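Local coordinates for MutT/nudix family protein (Shewanella oneidensis, PDB 3GZ5) that regulates transcription of NAD-metabolism genes in response to ADP-ribose, probably sensing it with a Nudix domain and binding DNA through a winged-helix domain, at residues B[67-70]-B[71-75]; B[134-137]-B[138-141]; B[179-182]-B[183-187]. All coordinates share one frame; numbering follows the deposited sequence.

In the fold
Along the chain the three contacts come in series, none enclosing or crossing another, and each closes only a local turn. Contact 1 covers the start of helix 68-80, beside strands 22-33 and 104-112 and within reach of the second subunit. Contact 2 follows where helix 133-136 gives way to the loop before helix 145-162, closing a beta turn whose side chains pack on that helix and on strands 36-43 and 128-132. Contact 3 lies in helix 176-187 of the winged-helix region, about 28 Å from contact 1 between centres and on the opposite side of the chain's centre. Contacts 2 and 3 both pack near helix 145-162 and strand 36-43, yet their nearest atoms stay about 9 Å apart.

Contact 1 of 3, residues B[67-70]-B[71-75]; sequences SLEQ and TVLRK
E69 carries CG opposite its backbone N (chi1 -170°), whereas L73, one turn later, holds CG opposite its carbonyl carbon (chi1 -66°), and these two settings bring the side chains together obliquely. L73 CD1 meets both the CG methylene of E69, at 3.9 Å, and its carboxylate oxygen OE1, at 3.8 Å. In the backbone of the same pair, L73 N donates to E69 O at 2.9 Å. Cutting L73 back to an alanine is likely to leave E69 CG without its methyl neighbour and open a gap against I87 of strand 86-95. The start of the helix is capped by S67, whose OG accepts from Q70 N at 3.2 Å in a nearly straight bond (169°). The other end of the same residue is also used: S67 O takes T71 N at 3.1 Å, and T71 OG1 stands equally near, its hydroxyl having a weak second option in D65. R74 N closes the next turn on Q70 O at 3.0 Å, while its guanidinium forms salt bridges with D65 and E78. L68 and V72 pack on V25 and Y109. Within a Nudix domain this is probably the counterpart of the Nudix helix, and the chemistry implies a helix start fixed by a serine cap and pinned to its preceding loop by R74.

Contact 2 of 3, residues B[134-137]-B[138-141]; sequences ADVL and QMPL
M139 N donates to V136 O at 2.9 Å, the shortest hydrogen bond of this turn, with an N-H...O angle of 157°. The donor stands well above the carbonyl plane of V136 and does not meet a lone pair. One residue earlier Q138 N reaches D135 O at 3.1 Å in the same manner, though less straight (146°). Two i to i+3 bonds thus follow one another, the second of them closing the turn. With M139 chi2 extended at 160°, M139 SD lies 3.9 Å from V136 CA; the bend at chi3 then turns only the terminal methyl. Farther along, L141 folds back towards the helix, and its CD1 meets V136 CG1 at 3.8 Å, the two side chains crossing at about a right angle. V136 is thus the buried hub, holding M139 through its carbonyl and L141 through a methyl. Around it lie V39 and L41 of strand 36-43, W131 of strand 128-132 and I149 of helix 145-162; L137 and L141 both rest on L146. The arrangement is a type I beta turn from V136 to M139, leading from the short helix 133-136 into the loop before helix 145-162, with V136 wedged between that helix and strands of the Nudix domain.

Contact 3 of 3, residues B[179-182]-B[183-187]; sequences LQHV and HEVLL
L179 runs alongside H183, both side chains pointing the same way, and L179 CD1 lies 3.7 Å from H183 NE2. L179 O accepts H183 N and also has the edge of that imidazole beside it, with H183 CD2 at 3.0 Å. The buried H183 NE2 finds no polar partner in the model, while ND1 is bonded to A160 O and F196 meets the ring edge-to-face. Q180 comes next, extended with CG opposite its backbone N (chi1 -179°), a setting that carries its amide out to E184. Q180 NE2 donates to E184 OE1 at 3.0 Å, almost straight at 174°; the acceptor lies in the amide plane, yet the donor approaches from above the carboxylate plane, the two planes standing 76° apart. E184 OE1 is gripped a second time by I191 N, and Q180 OE1 is bonded to R197. H181 offers a ring face to V185, whose CG2 sits 4.0 Å from the ring centroid in a CH-pi contact. V182 is the last of the four. L186 N donates to V182 O at 3.2 Å. V182 CG1 and L186 CD1 are in loose apolar contact. One flank of helix 176-187 thus meets Y32 and L37 of the two neighbouring strands 22-33 and 36-43, L186 and L187 lean on helix 145-162, and Q180 reaches helix 193-203 through R197.

Contact 1 of 3, residues B[67-70]-B[71-75]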
ATOM      1  N   SER B  67     -12.456   9.650  10.360  1.00 41.80           N
ATOM      2  CA  SER B  67     -11.750   8.940   9.293  1.00 41.61           C
ATOM      3  C   SER B  67     -11.240   7.594   9.836  1.00 41.26           C
ATOM      4  O   SER B  67     -11.245   7.364  11.052  1.00 41.73           O
ATOM      5  CB  SER B  67     -10.564   9.762   8.789  1.00 40.46           C
ATOM      6  OG  SER B  67      -9.586   9.782   9.819  1.00 42.16           O
ATOM      7  N   LEU B  68     -10.786   6.724   8.935  1.00 41.07           N
ATOM      8  CA  LEU B  68     -10.162   5.455   9.330  1.00 40.52           C
ATOM      9  C   LEU B  68      -8.892   5.635  10.153  1.00 40.40           C
ATOM     10  O   LEU B  68      -8.674   4.895  11.097  1.00 41.10           O
ATOM     11  CB  LEU B  68      -9.881   4.608   8.106  1.00 40.96           C
ATOM     12  CG  LEU B  68     -11.123   4.092   7.371  1.00 39.80           C
ATOM     13  CD1 LEU B  68     -10.649   3.439   6.108  1.00 35.04           C
ATOM     14  CD2 LEU B  68     -11.960   3.136   8.277  1.00 38.15           C
ATOM     15  N   GLU B  69      -8.072   6.629   9.825  1.00 40.12           N
ATOM     16  CA  GLU B  69      -6.908   6.943  10.649  1.00 40.95           C
ATOM     17  C   GLU B  69      -7.288   7.324  12.084  1.00 40.71           C
ATOM     18  O   GLU B  69      -6.633   6.888  13.044  1.00 40.76           O
ATOM     19  CB  GLU B  69      -6.021   8.029  10.010  1.00 41.19           C
ATOM     20  CG  GLU B  69      -4.686   8.202  10.716  1.00 45.52           C
ATOM     21  CD  GLU B  69      -3.867   9.366  10.172  1.00 50.29           C
ATOM     22  OE1 GLU B  69      -3.806  10.418  10.842  1.00 52.88           O
ATOM     23  OE2 GLU B  69      -3.289   9.235   9.072  1.00 52.63           O
ATOM     24  N   GLN B  70      -8.318   8.151  12.245  1.00 40.52           N
ATOM     25  CA  GLN B  70      -8.784   8.483  13.601  1.00 40.12           C
ATOM     26  C   GLN B  70      -9.250   7.212  14.327  1.00 40.06           C
ATOM     27  O   GLN B  70      -8.955   7.005  15.487  1.00 40.45           O
ATOM     28  CB  GLN B  70      -9.857   9.565  13.557  1.00 40.29           C
ATOM     29  CG  GLN B  70      -9.304  10.885  13.014  1.00 38.92           C
ATOM     30  CD  GLN B  70     -10.219  12.106  13.192  1.00 41.07           C
ATOM     31  OE1 GLN B  70      -9.844  13.237  12.826  1.00 40.91           O
ATOM     32  NE2 GLN B  70     -11.406  11.893  13.736  1.00 41.51           N
ATOM     33  N   THR B  71      -9.927   6.321  13.617  1.00 39.74           N
ATOM     34  CA  THR B  71     -10.288   5.036  14.193  1.00 39.95           C
ATOM     35  C   THR B  71      -9.067   4.266  14.747  1.00 39.69           C
ATOM     36  O   THR B  71      -9.064   3.891  15.907  1.00 39.75           O
ATOM     37  CB  THR B  71     -11.066   4.183  13.193  1.00 40.14           C
ATOM     38  OG1 THR B  71     -12.229   4.924  12.760  1.00 41.81           O
ATOM     39  CG2 THR B  71     -11.475   2.847  13.848  1.00 38.58           C
ATOM     40  N   VAL B  72      -8.034   4.077  13.932  1.00 39.45           N
ATOM     41  CA  VAL B  72      -6.869   3.301  14.356  1.00 39.57           C
ATOM     42  C   VAL B  72      -6.012   3.996  15.436  1.00 39.81           C
ATOM     43  O   VAL B  72      -5.418   3.325  16.267  1.00 40.51           O
ATOM     44  CB  VAL B  72      -6.011   2.798  13.134  1.00 39.57           C
ATOM     45  CG1 VAL B  72      -5.205   3.935  12.482  1.00 35.38           C
ATOM     46  CG2 VAL B  72      -5.122   1.609  13.552  1.00 39.74           C
ATOM     47  N   LEU B  73      -5.987   5.323  15.446  1.00 40.28           N
ATOM     48  CA  LEU B  73      -5.230   6.076  16.452  1.00 41.16           C
ATOM     49  C   LEU B  73      -5.919   6.032  17.818  1.00 41.82           C
ATOM     50  O   LEU B  73      -5.248   5.948  18.868  1.00 40.66           O
ATOM     51  CB  LEU B  73      -5.021   7.532  16.015  1.00 41.32           C
ATOM     52  CG  LEU B  73      -4.144   7.786  14.782  1.00 41.61           C
ATOM     53  CD1 LEU B  73      -4.139   9.252  14.397  1.00 42.53           C
ATOM     54  CD2 LEU B  73      -2.723   7.277  14.995  1.00 44.37           C
ATOM     55  N   ARG B  74      -7.256   6.099  17.787  1.00 42.30           N
ATOM     56  CA  ARG B  74      -8.061   5.869  18.977  1.00 42.13           C
ATOM     57  C   ARG B  74      -7.835   4.466  19.506  1.00 42.66           C
ATOM     58  O   ARG B  74      -7.552   4.319  20.676  1.00 42.51           O
ATOM     59  CB  ARG B  74      -9.559   6.111  18.733  1.00 42.33           C
ATOM     60  CG  ARG B  74     -10.409   5.793  19.974  1.00 40.46           C
ATOM     61  CD  ARG B  74     -11.903   5.959  19.786  1.00 41.62           C
ATOM     62  NE  ARG B  74     -12.438   5.365  18.567  1.00 42.51           N
ATOM     63  CZ  ARG B  74     -12.899   4.120  18.451  1.00 43.74           C
ATOM     64  NH1 ARG B  74     -13.392   3.719  17.292  1.00 44.04           N
ATOM     65  NH2 ARG B  74     -12.850   3.269  19.466  1.00 44.57           N
ATOM     66  N   LYS B  75      -7.932   3.434  18.659  1.00 43.45           N
ATOM     67  CA  LYS B  75      -7.728   2.060  19.159  1.00 44.41           C
ATOM     68  C   LYS B  75      -6.345   1.883  19.761  1.00 44.83           C
ATOM     69  O   LYS B  75      -6.185   1.120  20.698  1.00 45.35           O
ATOM     70  CB  LYS B  75      -7.954   0.965  18.098  1.00 44.53           C
ATOM     71  CG  LYS B  75      -9.286   0.952  17.363  1.00 45.75           C
ATOM     72  CD  LYS B  75     -10.543   0.952  18.277  1.00 48.96           C
ATOM     73  CE  LYS B  75     -10.731  -0.313  19.104  1.00 50.26           C
ATOM     74  NZ  LYS B  75     -11.875  -0.141  20.052  1.00 50.99           N
TER

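Contact 2 of 3, residues B[134-137]-B[138-141]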
ATOM      1  N   ALA B 134       9.819 -12.718  17.655  1.00 62.34           N
ATOM      2  CA  ALA B 134      10.157 -14.142  17.535  1.00 63.01           C
ATOM      3  C   ALA B 134       9.176 -15.010  18.303  1.00 63.59           C
ATOM      4  O   ALA B 134       8.701 -16.017  17.781  1.00 63.69           O
ATOM      5  CB  ALA B 134      11.575 -14.398  18.007  1.00 63.40           C
ATOM      6  N   ASP B 135       8.866 -14.603  19.535  1.00 64.18           N
ATOM      7  CA  ASP B 135       7.817 -15.237  20.336  1.00 65.16           C
ATOM      8  C   ASP B 135       6.447 -15.235  19.654  1.00 65.59           C
ATOM      9  O   ASP B 135       5.754 -16.257  19.641  1.00 65.87           O
ATOM     10  CB  ASP B 135       7.684 -14.539  21.690  1.00 65.42           C
ATOM     11  CG  ASP B 135       8.878 -14.780  22.598  1.00 66.33           C
ATOM     12  OD1 ASP B 135       9.947 -15.202  22.088  1.00 64.73           O
ATOM     13  OD2 ASP B 135       8.728 -14.527  23.823  1.00 67.04           O
ATOM     14  N   VAL B 136       6.061 -14.074  19.119  1.00 65.54           N
ATOM     15  CA  VAL B 136       4.780 -13.896  18.433  1.00 65.49           C
ATOM     16  C   VAL B 136       4.631 -14.855  17.246  1.00 65.86           C
ATOM     17  O   VAL B 136       3.588 -15.481  17.068  1.00 65.73           O
ATOM     18  CB  VAL B 136       4.601 -12.408  18.000  1.00 65.24           C
ATOM     19  CG1 VAL B 136       3.554 -12.252  16.903  1.00 64.75           C
ATOM     20  CG2 VAL B 136       4.258 -11.567  19.200  1.00 64.58           C
ATOM     21  N   LEU B 137       5.686 -14.978  16.449  1.00 66.54           N
ATOM     22  CA  LEU B 137       5.682 -15.874  15.294  1.00 67.64           C
ATOM     23  C   LEU B 137       5.456 -17.366  15.636  1.00 68.26           C
ATOM     24  O   LEU B 137       5.156 -18.169  14.745  1.00 68.57           O
ATOM     25  CB  LEU B 137       6.956 -15.688  14.456  1.00 67.48           C
ATOM     26  CG  LEU B 137       7.283 -14.290  13.907  1.00 67.62           C
ATOM     27  CD1 LEU B 137       8.586 -14.332  13.117  1.00 68.07           C
ATOM     28  CD2 LEU B 137       6.152 -13.707  13.045  1.00 67.07           C
ATOM     29  N   GLN B 138       5.587 -17.721  16.917  1.00 68.84           N
ATOM     30  CA  GLN B 138       5.266 -19.079  17.393  1.00 69.56           C
ATOM     31  C   GLN B 138       4.013 -19.151  18.289  1.00 68.88           C
ATOM     32  O   GLN B 138       3.814 -20.133  19.006  1.00 69.24           O
ATOM     33  CB  GLN B 138       6.477 -19.705  18.112  1.00 69.83           C
ATOM     34  CG  GLN B 138       7.429 -20.461  17.181  1.00 72.20           C
ATOM     35  CD  GLN B 138       8.294 -19.538  16.332  1.00 74.42           C
ATOM     36  OE1 GLN B 138       9.021 -18.689  16.854  1.00 75.28           O
ATOM     37  NE2 GLN B 138       8.236 -19.718  15.015  1.00 75.02           N
ATOM     38  N   MET B 139       3.178 -18.113  18.242  1.00 68.17           N
ATOM     39  CA  MET B 139       1.961 -18.051  19.067  1.00 67.01           C
ATOM     40  C   MET B 139       0.697 -18.370  18.253  1.00 66.30           C
ATOM     41  O   MET B 139       0.705 -18.256  17.016  1.00 66.21           O
ATOM     42  CB  MET B 139       1.823 -16.691  19.743  1.00 66.99           C
ATOM     43  CG  MET B 139       2.422 -16.604  21.122  1.00 66.97           C
ATOM     44  SD  MET B 139       2.733 -14.893  21.624  1.00 69.98           S
ATOM     45  CE  MET B 139       1.258 -14.463  22.556  1.00 68.77           C
ATOM     46  N   PRO B 140      -0.382 -18.807  18.946  1.00 65.38           N
ATOM     47  CA  PRO B 140      -1.668 -19.014  18.289  1.00 64.16           C
ATOM     48  C   PRO B 140      -2.468 -17.715  18.317  1.00 62.88           C
ATOM     49  O   PRO B 140      -3.197 -17.431  19.282  1.00 62.85           O
ATOM     50  CB  PRO B 140      -2.323 -20.103  19.145  1.00 64.38           C
ATOM     51  CG  PRO B 140      -1.748 -19.911  20.527  1.00 64.78           C
ATOM     52  CD  PRO B 140      -0.442 -19.152  20.385  1.00 65.26           C
ATOM     53  N   LEU B 141      -2.312 -16.906  17.270  1.00 61.01           N
ATOM     54  CA  LEU B 141      -2.941 -15.583  17.286  1.00 58.39           C
ATOM     55  C   LEU B 141      -4.362 -15.680  16.769  1.00 57.42           C
ATOM     56  O   LEU B 141      -4.646 -16.457  15.849  1.00 56.84           O
ATOM     57  CB  LEU B 141      -2.115 -14.561  16.494  1.00 57.96           C
ATOM     58  CG  LEU B 141      -0.676 -14.363  16.987  1.00 56.30           C
ATOM     59  CD1 LEU B 141      -0.011 -13.241  16.233  1.00 54.53           C
ATOM     60  CD2 LEU B 141      -0.604 -14.095  18.490  1.00 53.65           C
TER

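Contact 3 of 3, residues B[179-182]-B[183-187]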
ATOM      1  N   LEU B 179      20.311   3.880  14.976  1.00 46.07           N
ATOM      2  CA  LEU B 179      19.488   3.888  13.792  1.00 45.78           C
ATOM      3  C   LEU B 179      19.955   2.801  12.839  1.00 46.19           C
ATOM      4  O   LEU B 179      19.152   2.048  12.290  1.00 45.85           O
ATOM      5  CB  LEU B 179      19.572   5.251  13.116  1.00 45.12           C
ATOM      6  CG  LEU B 179      18.727   5.417  11.858  1.00 45.47           C
ATOM      7  CD1 LEU B 179      17.221   5.232  12.148  1.00 44.71           C
ATOM      8  CD2 LEU B 179      19.022   6.760  11.153  1.00 45.10           C
ATOM      9  N   GLN B 180      21.270   2.723  12.638  1.00 47.12           N
ATOM     10  CA  GLN B 180      21.858   1.678  11.815  1.00 47.51           C
ATOM     11  C   GLN B 180      21.471   0.294  12.323  1.00 47.30           C
ATOM     12  O   GLN B 180      21.088  -0.569  11.542  1.00 47.18           O
ATOM     13  CB  GLN B 180      23.387   1.818  11.774  1.00 48.12           C
ATOM     14  CG  GLN B 180      24.040   0.771  10.902  1.00 49.40           C
ATOM     15  CD  GLN B 180      25.523   0.996  10.739  1.00 53.42           C
ATOM     16  OE1 GLN B 180      25.986   2.141  10.681  1.00 56.64           O
ATOM     17  NE2 GLN B 180      26.275  -0.087  10.638  1.00 50.24           N
ATOM     18  N   HIS B 181      21.563   0.085  13.629  1.00 47.69           N
ATOM     19  CA  HIS B 181      21.235  -1.213  14.192  1.00 49.41           C
ATOM     20  C   HIS B 181      19.772  -1.639  13.992  1.00 49.54           C
ATOM     21  O   HIS B 181      19.504  -2.795  13.650  1.00 50.40           O
ATOM     22  CB  HIS B 181      21.650  -1.338  15.653  1.00 49.75           C
ATOM     23  CG  HIS B 181      21.554  -2.743  16.168  1.00 53.90           C
ATOM     24  ND1 HIS B 181      22.240  -3.798  15.591  1.00 56.66           N
ATOM     25  CD2 HIS B 181      20.821  -3.279  17.172  1.00 55.76           C
ATOM     26  CE1 HIS B 181      21.945  -4.917  16.229  1.00 55.87           C
ATOM     27  NE2 HIS B 181      21.085  -4.631  17.193  1.00 56.82           N
ATOM     28  N   VAL B 182      18.827  -0.717  14.183  1.00 49.44           N
ATOM     29  CA  VAL B 182      17.419  -1.034  13.893  1.00 48.92           C
ATOM     30  C   VAL B 182      17.245  -1.455  12.442  1.00 48.04           C
ATOM     31  O   VAL B 182      16.492  -2.390  12.179  1.00 48.84           O
ATOM     32  CB  VAL B 182      16.419   0.123  14.180  1.00 48.31           C
ATOM     33  CG1 VAL B 182      15.000  -0.423  14.093  1.00 49.52           C
ATOM     34  CG2 VAL B 182      16.625   0.696  15.548  1.00 48.74           C
ATOM     35  N   HIS B 183      17.901  -0.760  11.512  1.00 47.18           N
ATOM     36  CA  HIS B 183      17.823  -1.130  10.089  1.00 47.84           C
ATOM     37  C   HIS B 183      18.428  -2.541   9.837  1.00 48.06           C
ATOM     38  O   HIS B 183      17.873  -3.339   9.066  1.00 48.06           O
ATOM     39  CB  HIS B 183      18.526  -0.098   9.188  1.00 47.35           C
ATOM     40  CG  HIS B 183      17.767   1.187   8.993  1.00 47.16           C
ATOM     41  ND1 HIS B 183      17.295   1.595   7.764  1.00 44.73           N
ATOM     42  CD2 HIS B 183      17.445   2.178   9.859  1.00 47.17           C
ATOM     43  CE1 HIS B 183      16.702   2.769   7.880  1.00 44.75           C
ATOM     44  NE2 HIS B 183      16.780   3.147   9.143  1.00 46.31           N
ATOM     45  N   GLU B 184      19.565  -2.826  10.481  1.00 48.32           N
ATOM     46  CA  GLU B 184      20.195  -4.150  10.414  1.00 48.73           C
ATOM     47  C   GLU B 184      19.261  -5.247  10.942  1.00 48.98           C
ATOM     48  O   GLU B 184      19.118  -6.280  10.312  1.00 49.38           O
ATOM     49  CB  GLU B 184      21.542  -4.165  11.157  1.00 48.49           C
ATOM     50  CG  GLU B 184      22.612  -3.358  10.448  1.00 48.60           C
ATOM     51  CD  GLU B 184      23.904  -3.193  11.245  1.00 49.82           C
ATOM     52  OE1 GLU B 184      24.893  -2.710  10.661  1.00 50.85           O
ATOM     53  OE2 GLU B 184      23.947  -3.536  12.442  1.00 51.66           O
ATOM     54  N   VAL B 185      18.598  -5.012  12.071  1.00 49.57           N
ATOM     55  CA  VAL B 185      17.638  -5.989  12.603  1.00 49.97           C
ATOM     56  C   VAL B 185      16.541  -6.304  11.574  1.00 50.62           C
ATOM     57  O   VAL B 185      16.133  -7.461  11.432  1.00 50.31           O
ATOM     58  CB  VAL B 185      17.001  -5.518  13.937  1.00 50.09           C
ATOM     59  CG1 VAL B 185      15.931  -6.506  14.439  1.00 49.77           C
ATOM     60  CG2 VAL B 185      18.073  -5.334  14.994  1.00 50.57           C
ATOM     61  N   LEU B 186      16.078  -5.272  10.863  1.00 50.98           N
ATOM     62  CA  LEU B 186      14.964  -5.414   9.915  1.00 51.72           C
ATOM     63  C   LEU B 186      15.384  -6.132   8.646  1.00 52.28           C
ATOM     64  O   LEU B 186      14.603  -6.873   8.065  1.00 51.60           O
ATOM     65  CB  LEU B 186      14.346  -4.055   9.566  1.00 50.94           C
ATOM     66  CG  LEU B 186      13.512  -3.454  10.693  1.00 51.57           C
ATOM     67  CD1 LEU B 186      13.150  -1.986  10.404  1.00 48.33           C
ATOM     68  CD2 LEU B 186      12.264  -4.301  10.916  1.00 49.80           C
ATOM     69  N   LEU B 187      16.615  -5.888   8.215  1.00 53.37           N
ATOM     70  CA  LEU B 187      17.135  -6.525   7.012  1.00 54.94           C
ATOM     71  C   LEU B 187      17.735  -7.893   7.341  1.00 56.15           C
ATOM     72  O   LEU B 187      18.016  -8.687   6.439  1.00 56.31           O
ATOM     73  CB  LEU B 187      18.136  -5.616   6.282  1.00 54.02           C
ATOM     74  CG  LEU B 187      17.608  -4.252   5.813  1.00 54.19           C
ATOM     75  CD1 LEU B 187      18.696  -3.460   5.077  1.00 54.91           C
ATOM     76  CD2 LEU B 187      16.398  -4.407   4.931  1.00 52.87           C
TER